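Side-chain contact in glycosyl hydrolase family 26 (Bacteroides ovatus, PDB 4ZXO), which probably hydrolyses internal beta-1,4-mannosidic linkages of galactomannans as a family 26 beta-mannanase: residues V159-W164 and R189-R194. Sequence-based numbering, arbitrary orientation.
Sequences VVFRPW and RMTNDR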
# COMPACT_ATOMS: atom_id res chain seq x y z
N VAL A 159 1.43 -0.76 -10.95
CA VAL A 159 0.84 -0.80 -9.60
C VAL A 159 1.89 -1.23 -8.59
O VAL A 159 2.75 -2.05 -8.90
CB VAL A 159 -0.36 -1.83 -9.57
CG1 VAL A 159 -0.75 -2.28 -8.15
CG2 VAL A 159 -1.51 -1.23 -10.36
N VAL A 160 1.87 -0.62 -7.40
CA VAL A 160 2.67 -1.15 -6.30
C VAL A 160 1.82 -2.16 -5.55
O VAL A 160 0.86 -1.78 -4.90
CB VAL A 160 3.16 -0.06 -5.35
CG1 VAL A 160 3.95 -0.67 -4.13
CG2 VAL A 160 4.03 0.95 -6.13
N PHE A 161 2.15 -3.44 -5.66
CA PHE A 161 1.33 -4.50 -5.06
C PHE A 161 2.00 -4.88 -3.72
O PHE A 161 3.24 -5.08 -3.67
CB PHE A 161 1.27 -5.68 -6.01
CG PHE A 161 0.46 -6.85 -5.52
CD1 PHE A 161 -0.82 -6.68 -4.98
CD2 PHE A 161 0.96 -8.16 -5.66
CE1 PHE A 161 -1.56 -7.79 -4.52
CE2 PHE A 161 0.19 -9.27 -5.25
CZ PHE A 161 -1.07 -9.08 -4.69
N ARG A 162 1.20 -4.91 -2.66
CA ARG A 162 1.72 -5.02 -1.29
C ARG A 162 1.02 -6.14 -0.56
O ARG A 162 0.25 -5.89 0.39
CB ARG A 162 1.48 -3.66 -0.58
CG ARG A 162 2.13 -3.52 0.75
CD ARG A 162 1.94 -2.10 1.27
NE ARG A 162 0.54 -1.77 1.51
CZ ARG A 162 -0.07 -1.90 2.71
NH1 ARG A 162 0.57 -2.45 3.75
NH2 ARG A 162 -1.36 -1.55 2.84
N PRO A 163 1.25 -7.39 -0.96
CA PRO A 163 0.58 -8.52 -0.32
C PRO A 163 1.32 -8.89 0.99
O PRO A 163 2.44 -8.41 1.22
CB PRO A 163 0.74 -9.65 -1.35
CG PRO A 163 2.10 -9.34 -1.96
CD PRO A 163 2.06 -7.82 -2.12
N TRP A 164 0.73 -9.75 1.80
CA TRP A 164 1.46 -10.38 2.93
C TRP A 164 2.00 -9.33 3.90
O TRP A 164 3.11 -9.44 4.44
CB TRP A 164 2.63 -11.25 2.43
CG TRP A 164 2.26 -12.17 1.27
CD1 TRP A 164 2.88 -12.22 0.04
CD2 TRP A 164 1.16 -13.09 1.21
NE1 TRP A 164 2.24 -13.13 -0.77
CE2 TRP A 164 1.18 -13.67 -0.09
CE3 TRP A 164 0.13 -13.46 2.11
CZ2 TRP A 164 0.26 -14.64 -0.49
CZ3 TRP A 164 -0.79 -14.42 1.71
CH2 TRP A 164 -0.73 -14.97 0.41
N ARG A 189 7.96 -15.94 -2.80
CA ARG A 189 8.47 -16.54 -4.01
C ARG A 189 7.37 -17.12 -4.90
O ARG A 189 7.41 -16.92 -6.14
CB ARG A 189 9.50 -17.59 -3.66
CG ARG A 189 10.79 -16.94 -3.12
CD ARG A 189 11.99 -17.85 -3.27
NE ARG A 189 11.72 -19.11 -2.61
CZ ARG A 189 11.96 -19.37 -1.31
NH1 ARG A 189 11.63 -20.59 -0.87
NH2 ARG A 189 12.55 -18.48 -0.49
N MET A 190 6.40 -17.80 -4.31
CA MET A 190 5.22 -18.28 -5.09
C MET A 190 4.48 -17.14 -5.75
O MET A 190 4.08 -17.22 -6.90
CB MET A 190 4.23 -19.03 -4.20
CG MET A 190 4.71 -20.37 -3.75
SD MET A 190 3.75 -20.99 -2.33
CE MET A 190 2.09 -21.00 -2.97
N THR A 191 4.28 -16.05 -5.01
CA THR A 191 3.58 -14.90 -5.59
C THR A 191 4.35 -14.33 -6.78
O THR A 191 3.80 -14.12 -7.86
CB THR A 191 3.40 -13.83 -4.53
OG1 THR A 191 2.69 -14.39 -3.39
CG2 THR A 191 2.65 -12.58 -5.08
N ASN A 192 5.64 -14.09 -6.56
CA ASN A 192 6.45 -13.52 -7.64
C ASN A 192 6.50 -14.46 -8.82
O ASN A 192 6.39 -14.03 -9.97
CB ASN A 192 7.84 -13.22 -7.12
CG ASN A 192 8.72 -12.62 -8.16
OD1 ASN A 192 8.47 -11.52 -8.66
ND2 ASN A 192 9.81 -13.33 -8.49
N ASP A 193 6.62 -15.77 -8.55
CA ASP A 193 6.71 -16.72 -9.67
C ASP A 193 5.46 -16.71 -10.53
O ASP A 193 5.51 -16.74 -11.77
CB ASP A 193 6.96 -18.14 -9.15
CG ASP A 193 8.37 -18.31 -8.57
OD1 ASP A 193 9.24 -17.43 -8.78
OD2 ASP A 193 8.59 -19.34 -7.89
N ARG A 194 4.31 -16.69 -9.88
CA ARG A 194 3.09 -16.75 -10.66
C ARG A 194 2.89 -15.44 -11.41
O ARG A 194 2.47 -15.43 -12.60
CB ARG A 194 1.84 -17.05 -9.81
CG ARG A 194 1.80 -18.36 -9.12
CD ARG A 194 2.07 -19.51 -10.07
NE ARG A 194 0.95 -19.77 -10.95
CZ ARG A 194 1.01 -20.69 -11.91
NH1 ARG A 194 2.11 -21.43 -12.08
NH2 ARG A 194 -0.03 -20.88 -12.73
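Trp164 reaches across to Thr191 with its indole N-H, and this one polar contact ties the loop that leaves strand 159-162 to helix 181-197. The bond from Trp164 NE1 to Thr191 OG1 is 2.9 Å long and bends little from straight, with an N-H...O angle of 160°. The hydroxyl oxygen sits only 5° out of the indole plane, so the ring presents its edge, and CB of Thr191 lies at that same edge. The other branch of Thr191 is apolar: its methyl CG2 meets the rim of Phe161, 4.1 Å from CE2 and near the ring plane. The threonine thus divides its two branches between two aromatic edges. With chi1 at -57°, OG1 stands beside the backbone N and CG2 is anti to it, which turns hydroxyl and methyl to different rings. OG1 is also hydrogen-bonded to the carbonyl O of Leu187, one turn back in the helix, which helps fix the rotation of the hydroxyl branch.

Strand 159-162 belongs to the parallel beta-barrel of this TIM-barrel enzyme, and helix 181-197 follows it in the chain and packs outside it before strand 203-207 adds the next parallel strand: a beta-alpha-beta crossover. Phe161 is turned toward the helix, into the layer between barrel and helices, where Val142 of helix 132-147 and Leu205 also touch it.

Pro163 packs between the two rings, with CD 3.7 Å above the plane of Phe161 and CB 3.6 Å above that of Trp164, each over a face but displaced toward the rim. Further out, Trp174 and Trp188 meet Trp164 edge-to-face, while the backbone O of Trp164 is hydrogen-bonded to the hydroxyl of Tyr184, an earlier residue of the same helix.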